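Local coordinates for protein cystatin (Fasciola hepatica, PDB 6I1M) that probably inhibits papain-like cysteine proteases, as a secreted stefin-type member of the cystatin superfamily from the liver fluke, at residues Glu6-Thr11 with Leu41-Gln46; Cys36-Leu41 with Phe55-Gly60; Trp67-Phe72 with Gly85-Val90. All coordinates share one frame; numbering follows the deposited sequence. Where two conformers were deposited one is given.

Contact 1 (Glu6-Thr11 with Leu41-Gln46); sequences EPRSVT and LQVSTQ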
loop_
_atom_site.group_PDB
_atom_site.type_symbol
_atom_site.label_atom_id
_atom_site.label_comp_id
_atom_site.label_asym_id
_atom_site.label_seq_id
_atom_site.Cartn_x
_atom_site.Cartn_y
_atom_site.Cartn_z
ATOM N N GLU A 6 -8.801 -12.462 -0.926
ATOM C CA GLU A 6 -8.035 -12.800 0.303
ATOM C C GLU A 6 -6.615 -12.294 0.131
ATOM O O GLU A 6 -6.089 -12.272 -0.983
ATOM C CB GLU A 6 -8.086 -14.304 0.582
ATOM C CG GLU A 6 -9.394 -14.727 1.239
ATOM C CD GLU A 6 -9.702 -13.900 2.482
ATOM O OE1 GLU A 6 -8.909 -13.990 3.460
ATOM O OE2 GLU A 6 -10.682 -13.104 2.448
ATOM N N PRO A 7 -5.957 -11.859 1.225
ATOM C CA PRO A 7 -4.588 -11.358 1.138
ATOM C C PRO A 7 -3.686 -12.410 0.494
ATOM O O PRO A 7 -3.956 -13.590 0.630
ATOM C CB PRO A 7 -4.167 -11.120 2.594
ATOM C CG PRO A 7 -5.473 -10.961 3.330
ATOM C CD PRO A 7 -6.455 -11.850 2.605
ATOM N N ARG A 8 -2.633 -11.967 -0.183
ATOM C CA ARG A 8 -1.673 -12.914 -0.798
ATOM C C ARG A 8 -0.281 -12.311 -0.679
ATOM O O ARG A 8 -0.148 -11.095 -0.343
ATOM C CB ARG A 8 -2.034 -13.192 -2.262
ATOM C CG ARG A 8 -2.060 -11.941 -3.130
ATOM C CD ARG A 8 -1.901 -12.233 -4.608
ATOM N NE ARG A 8 -2.128 -11.071 -5.464
ATOM C CZ ARG A 8 -1.236 -10.126 -5.743
ATOM N NH1 ARG A 8 -0.012 -10.157 -5.240
ATOM N NH2 ARG A 8 -1.569 -9.136 -6.543
ATOM N N SER A 9 0.729 -13.093 -1.040
ATOM C CA SER A 9 2.122 -12.596 -1.085
ATOM C C SER A 9 2.249 -11.556 -2.212
ATOM O O SER A 9 1.523 -11.650 -3.234
ATOM C CB SER A 9 3.135 -13.722 -1.187
ATOM O OG SER A 9 3.034 -14.373 -2.436
ATOM N N VAL A 10 3.107 -10.557 -1.975
ATOM C CA VAL A 10 3.407 -9.445 -2.910
ATOM C C VAL A 10 4.506 -9.900 -3.868
ATOM O O VAL A 10 5.517 -10.445 -3.399
ATOM C CB VAL A 10 3.835 -8.182 -2.148
ATOM C CG1 VAL A 10 4.064 -7.015 -3.093
ATOM C CG2 VAL A 10 2.843 -7.806 -1.054
ATOM N N THR A 11 4.358 -9.606 -5.150
ATOM C CA THR A 11 5.336 -10.008 -6.186
ATOM C C THR A 11 6.515 -9.047 -6.147
ATOM O O THR A 11 6.400 -7.897 -5.694
ATOM C CB THR A 11 4.714 -10.040 -7.591
ATOM O OG1 THR A 11 4.489 -8.686 -7.969
ATOM C CG2 THR A 11 3.433 -10.851 -7.661
ATOM N N LEU A 41 3.756 -6.586 3.658
ATOM C CA LEU A 41 3.519 -7.926 4.256
ATOM C C LEU A 41 2.638 -8.750 3.323
ATOM O O LEU A 41 2.916 -9.934 3.134
ATOM C CB LEU A 41 2.831 -7.772 5.612
ATOM C CG LEU A 41 3.654 -7.118 6.710
ATOM C CD1 LEU A 41 2.842 -7.036 7.983
ATOM C CD2 LEU A 41 4.954 -7.877 6.934
ATOM N N GLN A 42 1.576 -8.136 2.807
ATOM C CA GLN A 42 0.561 -8.837 1.984
ATOM C C GLN A 42 -0.230 -7.791 1.208
ATOM O O GLN A 42 -0.124 -6.589 1.530
ATOM C CB GLN A 42 -0.386 -9.656 2.860
ATOM C CG GLN A 42 -1.086 -8.802 3.905
ATOM C CD GLN A 42 -1.903 -9.629 4.873
ATOM O OE1 GLN A 42 -1.507 -10.721 5.259
ATOM N NE2 GLN A 42 -3.031 -9.096 5.307
ATOM N N VAL A 43 -0.959 -8.252 0.212
ATOM C CA VAL A 43 -1.812 -7.386 -0.626
ATOM C C VAL A 43 -3.109 -8.142 -0.916
ATOM O O VAL A 43 -3.081 -9.402 -1.090
ATOM C CB VAL A 43 -1.077 -6.945 -1.903
ATOM C CG1 VAL A 43 -0.866 -8.124 -2.843
ATOM C CG2 VAL A 43 -1.807 -5.783 -2.573
ATOM N N SER A 44 -4.201 -7.395 -0.962
ATOM C CA SER A 44 -5.526 -7.887 -1.404
ATOM C C SER A 44 -5.952 -6.977 -2.545
ATOM O O SER A 44 -5.626 -5.798 -2.471
ATOM C CB SER A 44 -6.548 -7.887 -0.302
ATOM O OG SER A 44 -6.011 -8.353 0.910
ATOM N N THR A 45 -6.543 -7.524 -3.599
ATOM C CA THR A 45 -6.887 -6.749 -4.813
ATOM C C THR A 45 -8.396 -6.731 -5.009
ATOM O O THR A 45 -9.068 -7.699 -4.651
ATOM C CB THR A 45 -6.168 -7.285 -6.042
ATOM O OG1 THR A 45 -6.595 -8.637 -6.183
ATOM C CG2 THR A 45 -4.671 -7.184 -5.884
ATOM N N GLN A 46 -8.878 -5.614 -5.506
ATOM C CA GLN A 46 -10.294 -5.433 -5.865
ATOM C C GLN A 46 -10.326 -4.845 -7.275
ATOM O O GLN A 46 -9.694 -3.772 -7.531
ATOM C CB GLN A 46 -10.962 -4.538 -4.841
ATOM C CG GLN A 46 -12.398 -4.214 -5.210
ATOM C CD GLN A 46 -12.900 -3.044 -4.407
ATOM O OE1 GLN A 46 -12.124 -2.165 -4.025
ATOM N NE2 GLN A 46 -14.206 -3.009 -4.183
HETATM O O HOH W 1 -4.854 -10.508 -5.729
HETATM O O HOH W 2 4.395 -10.978 0.696
#
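Arg-8 and Val-43 form a single antiparallel bridge of the cystatin fold, where the N-terminal segment pairs with the outer edge of the sheet on strand 38-47. The bridge is a hydrogen-bonded pair. Arg-8 N donates to Val-43 O at 2.8 Å, and Val-43 N returns a bond to Arg-8 O. The two segments run 120° apart and pair by this one bridge.

The Arg-8 side chain lies beside that of Val-43 and points the same way. CB stays near Val-43 O. CG, set between the backbone N and the carbonyl carbon (chi1 59°), comes closer to the same oxygen. The chain then runs extended to NE, which donates to a water that also bonds Thr-45 OG1. CZ and NH1 lie over Val-43 CG1, which sits under one guanidinium face toward its rim, 3.3 Å from NH1. NH1 donates to Ser-9 O at 2.9 Å, nearly in the guanidinium plane. NH2 lies near Thr-45 CG2, and its salt bridge goes to Glu-14 of helix 12-28. Three polar contacts thus hold the flat group in place.

Pro-7 lies alongside Gln-42, with CB 3.5 Å from Gln-42 CD. Its CG meets Ser-44 OG. Past Arg-8 in the chain, Val-10 CG2 packs at 4.1 Å from Val-43 CB. Next to it a water links the two backbones: it accepts from Val-10 N and donates to Leu-41 O, 3.0 Å from each.

Contact 2 (Cys36-Leu41 with Phe55-Gly60); sequences CELELL and FKVSGG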
loop_
_atom_site.group_PDB
_atom_site.type_symbol
_atom_site.label_atom_id
_atom_site.label_comp_id
_atom_site.label_asym_id
_atom_site.label_seq_id
_atom_site.Cartn_x
_atom_site.Cartn_y
_atom_site.Cartn_z
ATOM N N CYS A 36 12.924 5.039 7.692
ATOM C CA CYS A 36 11.989 3.889 7.866
ATOM C C CYS A 36 12.283 2.769 6.857
ATOM O O CYS A 36 12.245 3.045 5.642
ATOM C CB CYS A 36 10.538 4.327 7.695
ATOM S SG CYS A 36 9.345 2.971 7.888
ATOM N N GLU A 37 12.525 1.546 7.342
ATOM C CA GLU A 37 12.537 0.308 6.521
ATOM C C GLU A 37 11.105 -0.200 6.494
ATOM O O GLU A 37 10.637 -0.679 7.526
ATOM C CB GLU A 37 13.494 -0.759 7.062
ATOM C CG GLU A 37 14.941 -0.312 6.971
ATOM C CD GLU A 37 15.994 -1.346 7.356
ATOM O OE1 GLU A 37 15.664 -2.582 7.429
ATOM O OE2 GLU A 37 17.143 -0.920 7.560
ATOM N N LEU A 38 10.432 -0.033 5.364
ATOM C CA LEU A 38 9.014 -0.419 5.235
ATOM C C LEU A 38 8.902 -1.713 4.431
ATOM O O LEU A 38 9.438 -1.782 3.300
ATOM C CB LEU A 38 8.269 0.708 4.534
ATOM C CG LEU A 38 6.759 0.507 4.486
ATOM C CD1 LEU A 38 6.137 0.851 5.836
ATOM C CD2 LEU A 38 6.168 1.338 3.360
ATOM N N GLU A 39 8.157 -2.666 4.981
ATOM C CA GLU A 39 7.902 -3.988 4.389
ATOM C C GLU A 39 6.437 -4.108 3.978
ATOM O O GLU A 39 5.561 -3.895 4.824
ATOM C CB GLU A 39 8.244 -5.080 5.388
ATOM C CG GLU A 39 8.030 -6.458 4.825
ATOM C CD GLU A 39 8.489 -7.548 5.785
ATOM O OE1 GLU A 39 8.802 -7.210 6.934
ATOM O OE2 GLU A 39 8.557 -8.703 5.371
ATOM N N LEU A 40 6.190 -4.482 2.727
ATOM C CA LEU A 40 4.843 -4.887 2.271
ATOM C C LEU A 40 4.659 -6.340 2.711
ATOM O O LEU A 40 5.386 -7.199 2.186
ATOM C CB LEU A 40 4.713 -4.749 0.749
ATOM C CG LEU A 40 5.070 -3.397 0.112
ATOM C CD1 LEU A 40 4.545 -3.339 -1.300
ATOM C CD2 LEU A 40 4.520 -2.208 0.870
ATOM N N LEU A 41 3.756 -6.586 3.658
ATOM C CA LEU A 41 3.519 -7.926 4.256
ATOM C C LEU A 41 2.638 -8.750 3.323
ATOM O O LEU A 41 2.916 -9.934 3.134
ATOM C CB LEU A 41 2.831 -7.772 5.612
ATOM C CG LEU A 41 3.654 -7.118 6.710
ATOM C CD1 LEU A 41 2.842 -7.036 7.983
ATOM C CD2 LEU A 41 4.954 -7.877 6.934
ATOM N N PHE A 55 -2.701 -2.972 0.764
ATOM C CA PHE A 55 -1.464 -3.454 1.414
ATOM C C PHE A 55 -1.607 -3.396 2.929
ATOM O O PHE A 55 -2.138 -2.436 3.467
ATOM C CB PHE A 55 -0.310 -2.583 0.955
ATOM C CG PHE A 55 0.031 -2.836 -0.480
ATOM C CD1 PHE A 55 0.734 -3.985 -0.832
ATOM C CD2 PHE A 55 -0.337 -1.932 -1.467
ATOM C CE1 PHE A 55 1.076 -4.214 -2.152
ATOM C CE2 PHE A 55 0.014 -2.164 -2.793
ATOM C CZ PHE A 55 0.714 -3.304 -3.124
ATOM N N LYS A 56 -1.089 -4.415 3.604
ATOM C CA LYS A 56 -0.686 -4.318 5.022
ATOM C C LYS A 56 0.838 -4.166 5.044
ATOM O O LYS A 56 1.522 -5.041 4.487
ATOM C CB LYS A 56 -1.151 -5.559 5.773
ATOM C CG LYS A 56 -1.005 -5.457 7.275
ATOM C CD LYS A 56 -1.567 -6.661 7.990
ATOM C CE LYS A 56 -0.973 -6.844 9.371
ATOM N NZ LYS A 56 -2.034 -6.860 10.407
ATOM N N VAL A 57 1.327 -3.073 5.625
ATOM C CA VAL A 57 2.767 -2.695 5.635
ATOM C C VAL A 57 3.238 -2.651 7.093
ATOM O O VAL A 57 2.444 -2.271 7.963
ATOM C CB VAL A 57 3.008 -1.378 4.872
ATOM C CG1 VAL A 57 2.403 -1.443 3.473
ATOM C CG2 VAL A 57 2.496 -0.144 5.611
ATOM N N SER A 58 4.495 -3.033 7.316
ATOM C CA SER A 58 5.163 -3.087 8.641
ATOM C C SER A 58 6.424 -2.220 8.615
ATOM O O SER A 58 7.194 -2.295 7.636
ATOM C CB SER A 58 5.514 -4.498 9.009
ATOM O OG SER A 58 6.271 -4.506 10.195
ATOM N N GLY A 59 6.619 -1.409 9.649
ATOM C CA GLY A 59 7.832 -0.591 9.793
ATOM C C GLY A 59 8.914 -1.343 10.544
ATOM O O GLY A 59 8.598 -2.233 11.330
ATOM N N GLY A 60 10.163 -0.967 10.318
ATOM C CA GLY A 60 11.324 -1.538 11.011
ATOM C C GLY A 60 11.584 -0.806 12.308
ATOM O O GLY A 60 10.649 -0.216 12.872
#
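Glu-39 and Ser-58 form the central hydrogen-bonded pair of an antiparallel beta hairpin built from strands 38-47 and 50-59. Glu-39 N donates to Ser-58 O, and Ser-58 N donates to Glu-39 O, both at 2.8 Å. The first bond is close to straight, with 170° at the hydrogen. Leu-41 N adds a bond to Lys-56 O. At the other end, Gly-60 N makes a weak bond to Glu-37 O, bent to 123°. Leu-38 with Gly-59 and Leu-40 with Val-57 are the non-hydrogen-bonded pairs. Leu-41 and Gln-42 together face Lys-56, making a classic beta bulge in strand 38-47. Lys-56 NZ leads away from the contact and donates a hydrogen bond to Ser-91 O.

CA-H...O contacts supplement these bonds. Val-57 CA lies 3.1 Å from Glu-39 O, and Leu-38 CA approaches Ser-58 O.

One covalent tie lies at the start of the first segment, where Cys-36 is joined by a disulfide to Cys-63.

Leu-38, Leu-40 and Val-57 share the face toward helix 12-28. Leu-40 and Val-57 lie side by side, with Leu-40 CD2 only 3.4 Å from Val-57 CG1. This is tighter than usual for two carbons. Leu-38 CG is set beside the carbonyl carbon (chi1 -173°). Leu-38 CD1 reaches Val-57 CG2 at 3.8 Å, the two side chains crossing at a slant. Leu-40 CD1 meets the CE1 and CD1 atoms of the Phe-55 ring. Leu-41 lies near Ser-58 and Lys-56: its CD1 is 3.8 Å from Ser-58 CB and a little farther from Lys-56 CE.

Helix 12-28 packs on the buried side through Ile-22, which touches Leu-38, Leu-40 and Phe-55. Strand 66-74 flanks strand 50-59.

Contact 3 (Trp67-Phe72 with Gly85-Val90); sequences WEVVVF and GTPTRV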
loop_
_atom_site.group_PDB
_atom_site.type_symbol
_atom_site.label_atom_id
_atom_site.label_comp_id
_atom_site.label_asym_id
_atom_site.label_seq_id
_atom_site.Cartn_x
_atom_site.Cartn_y
_atom_site.Cartn_z
ATOM N N TRP A 67 0.386 -0.467 9.098
ATOM C CA TRP A 67 -0.610 0.399 8.441
ATOM C C TRP A 67 -1.296 -0.398 7.336
ATOM O O TRP A 67 -0.664 -1.332 6.746
ATOM C CB TRP A 67 0.053 1.658 7.900
ATOM C CG TRP A 67 0.656 2.597 8.903
ATOM C CD1 TRP A 67 0.122 3.786 9.323
ATOM C CD2 TRP A 67 1.972 2.534 9.484
ATOM N NE1 TRP A 67 1.007 4.454 10.123
ATOM C CE2 TRP A 67 2.135 3.696 10.275
ATOM C CE3 TRP A 67 3.014 1.600 9.446
ATOM C CZ2 TRP A 67 3.297 3.952 11.003
ATOM C CZ3 TRP A 67 4.160 1.847 10.172
ATOM C CH2 TRP A 67 4.295 3.004 10.946
ATOM N N GLU A 68 -2.559 -0.095 7.103
ATOM C CA GLU A 68 -3.275 -0.529 5.883
ATOM C C GLU A 68 -3.296 0.670 4.938
ATOM O O GLU A 68 -3.634 1.769 5.395
ATOM C CB GLU A 68 -4.656 -1.045 6.263
ATOM C CG GLU A 68 -5.587 -1.229 5.096
ATOM C CD GLU A 68 -6.964 -1.665 5.557
ATOM O OE1 GLU A 68 -7.037 -2.735 6.227
ATOM O OE2 GLU A 68 -7.947 -0.915 5.294
ATOM N N VAL A 69 -2.916 0.466 3.679
ATOM C CA VAL A 69 -2.847 1.550 2.659
ATOM C C VAL A 69 -3.415 0.989 1.363
ATOM O O VAL A 69 -2.880 -0.008 0.872
ATOM C CB VAL A 69 -1.408 2.046 2.432
ATOM C CG1 VAL A 69 -1.377 3.326 1.593
ATOM C CG2 VAL A 69 -0.658 2.251 3.742
ATOM N N VAL A 70 -4.427 1.646 0.815
ATOM C CA VAL A 70 -5.013 1.310 -0.505
ATOM C C VAL A 70 -4.370 2.170 -1.595
ATOM O O VAL A 70 -4.316 3.388 -1.443
ATOM C CB VAL A 70 -6.538 1.457 -0.479
ATOM C CG1 VAL A 70 -7.145 0.970 -1.781
ATOM C CG2 VAL A 70 -7.140 0.726 0.712
ATOM N N VAL A 71 -3.868 1.530 -2.651
ATOM C CA VAL A 71 -3.385 2.214 -3.888
ATOM C C VAL A 71 -4.319 1.835 -5.042
ATOM O O VAL A 71 -4.461 0.627 -5.294
ATOM C CB VAL A 71 -1.940 1.825 -4.229
ATOM C CG1 VAL A 71 -1.454 2.558 -5.469
ATOM C CG2 VAL A 71 -0.999 2.049 -3.054
ATOM N N PHE A 72 -4.852 2.842 -5.733
ATOM C CA PHE A 72 -5.643 2.741 -6.973
ATOM C C PHE A 72 -4.718 2.891 -8.187
ATOM O O PHE A 72 -4.019 3.922 -8.360
ATOM C CB PHE A 72 -6.750 3.789 -6.995
ATOM C CG PHE A 72 -7.544 3.757 -8.275
ATOM C CD1 PHE A 72 -8.260 2.619 -8.631
ATOM C CD2 PHE A 72 -7.504 4.821 -9.164
ATOM C CE1 PHE A 72 -8.999 2.599 -9.805
ATOM C CE2 PHE A 72 -8.198 4.759 -10.365
ATOM C CZ PHE A 72 -8.935 3.647 -10.682
ATOM N N GLY A 85 -4.009 5.993 -1.153
ATOM C CA GLY A 85 -5.018 6.365 -0.154
ATOM C C GLY A 85 -4.391 6.890 1.131
ATOM O O GLY A 85 -3.142 6.973 1.246
ATOM N N THR A 86 -5.239 7.200 2.100
ATOM C CA THR A 86 -4.835 7.589 3.468
ATOM C C THR A 86 -4.446 6.350 4.262
ATOM O O THR A 86 -5.271 5.452 4.487
ATOM C CB THR A 86 -5.969 8.348 4.166
ATOM O OG1 THR A 86 -6.241 9.479 3.341
ATOM C CG2 THR A 86 -5.584 8.784 5.562
ATOM N N PRO A 87 -3.183 6.260 4.754
ATOM C CA PRO A 87 -2.800 5.147 5.619
ATOM C C PRO A 87 -3.607 5.148 6.925
ATOM O O PRO A 87 -3.925 6.215 7.446
ATOM C CB PRO A 87 -1.313 5.388 5.874
ATOM C CG PRO A 87 -0.907 6.220 4.688
ATOM C CD PRO A 87 -2.066 7.180 4.498
ATOM N N THR A 88 -4.008 3.962 7.368
ATOM C CA THR A 88 -4.649 3.760 8.690
ATOM C C THR A 88 -3.782 2.796 9.511
ATOM O O THR A 88 -3.371 1.740 8.992
ATOM C CB THR A 88 -6.086 3.268 8.519
ATOM O OG1 THR A 88 -6.683 4.100 7.528
ATOM C CG2 THR A 88 -6.907 3.342 9.781
ATOM N N ARG A 89 -3.481 3.191 10.743
ATOM C CA ARG A 89 -2.751 2.326 11.704
ATOM C C ARG A 89 -3.643 1.112 11.973
ATOM O O ARG A 89 -4.862 1.307 12.175
ATOM C CB ARG A 89 -2.397 3.077 12.994
ATOM C CG ARG A 89 -1.285 4.106 12.841
ATOM C CD ARG A 89 -0.673 4.604 14.148
ATOM N NE ARG A 89 -1.672 5.081 15.094
ATOM C CZ ARG A 89 -2.343 6.221 14.967
ATOM N NH1 ARG A 89 -2.114 7.018 13.935
ATOM N NH2 ARG A 89 -3.238 6.565 15.872
ATOM N N VAL A 90 -3.055 -0.073 11.928
ATOM C CA VAL A 90 -3.752 -1.335 12.299
ATOM C C VAL A 90 -2.807 -2.152 13.183
ATOM O O VAL A 90 -1.591 -1.861 13.196
ATOM C CB VAL A 90 -4.209 -2.123 11.059
ATOM C CG1 VAL A 90 -5.295 -1.379 10.283
ATOM C CG2 VAL A 90 -3.033 -2.460 10.161
HETATM O O HOH W 3 0.723 7.113 11.899
HETATM O O HOH W 4 -6.268 2.529 5.003
HETATM O O HOH W 5 -5.714 3.623 2.523
#
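Glu-68 and Thr-88 make the hydrogen-bonded pair where strands 67-72 and 88-90 run antiparallel, their axes 139° apart and 4.6 Å at closest approach. Glu-68 N donates to Thr-88 O, and Thr-88 N donates to Glu-68 O. Trp-67 and Arg-89 form the adjoining non-hydrogen-bonded pair. Farther along, Gly-85 N donates to Val-70 O at 2.6 Å. Between these bonds the strand is interrupted, and two waters bridge the backbones. One donates to Glu-68 O and Thr-86 O and accepts from Thr-88 OG1. The other accepts from Val-70 N and donates to Thr-86 O.

Trp-67 CG stands beside the backbone N (chi1 -64°), which puts it 4.1 Å from Thr-88 O. The pyrrole part of the indole meets the Arg-89 side chain, with NE1 3.6 Å from Arg-89 CG. That distance holds for one of two Arg-89 conformers. A water in the ring plane accepts from Trp-67 NE1. Pro-87 CB lies 3.8 Å from Val-69 CG2 and also approaches Trp-67 CD1. Val-90 CG1 packs at 4.1 Å from Glu-68 CB.

Helix 12-28 meets this apolar group: Leu-26 touches both Trp-67 and Pro-87, and Ile-22 touches Val-69. The arrangement is the last hairpin of the cystatin fold, an antiparallel sheet wrapped around one long helix.

How the contacts relate
From the N terminus, residues 6-11 precede helix 12-28. Contact 1 closes the loop that contains this helix by joining them to strand 38-47. Contact 2 closes the following hairpin between strands 38-47 and 50-59. Its first segment falls within the loop of contact 1 and its second beyond it, so the two cross, sharing Leu-41. Contact 3 comes later and closes the hairpin of strands 66-74 and 83-90. Val-57 N to Trp-67 O and Phe-55 N to Val-69 O, both probable hydrogen bonds, connect contacts 2 and 3. Contacts 1 and 3 do not touch. Contacts 2 and 3 are the outer pairings of the four-stranded sheet, and contact 1 fastens the N-terminal segment to its edge.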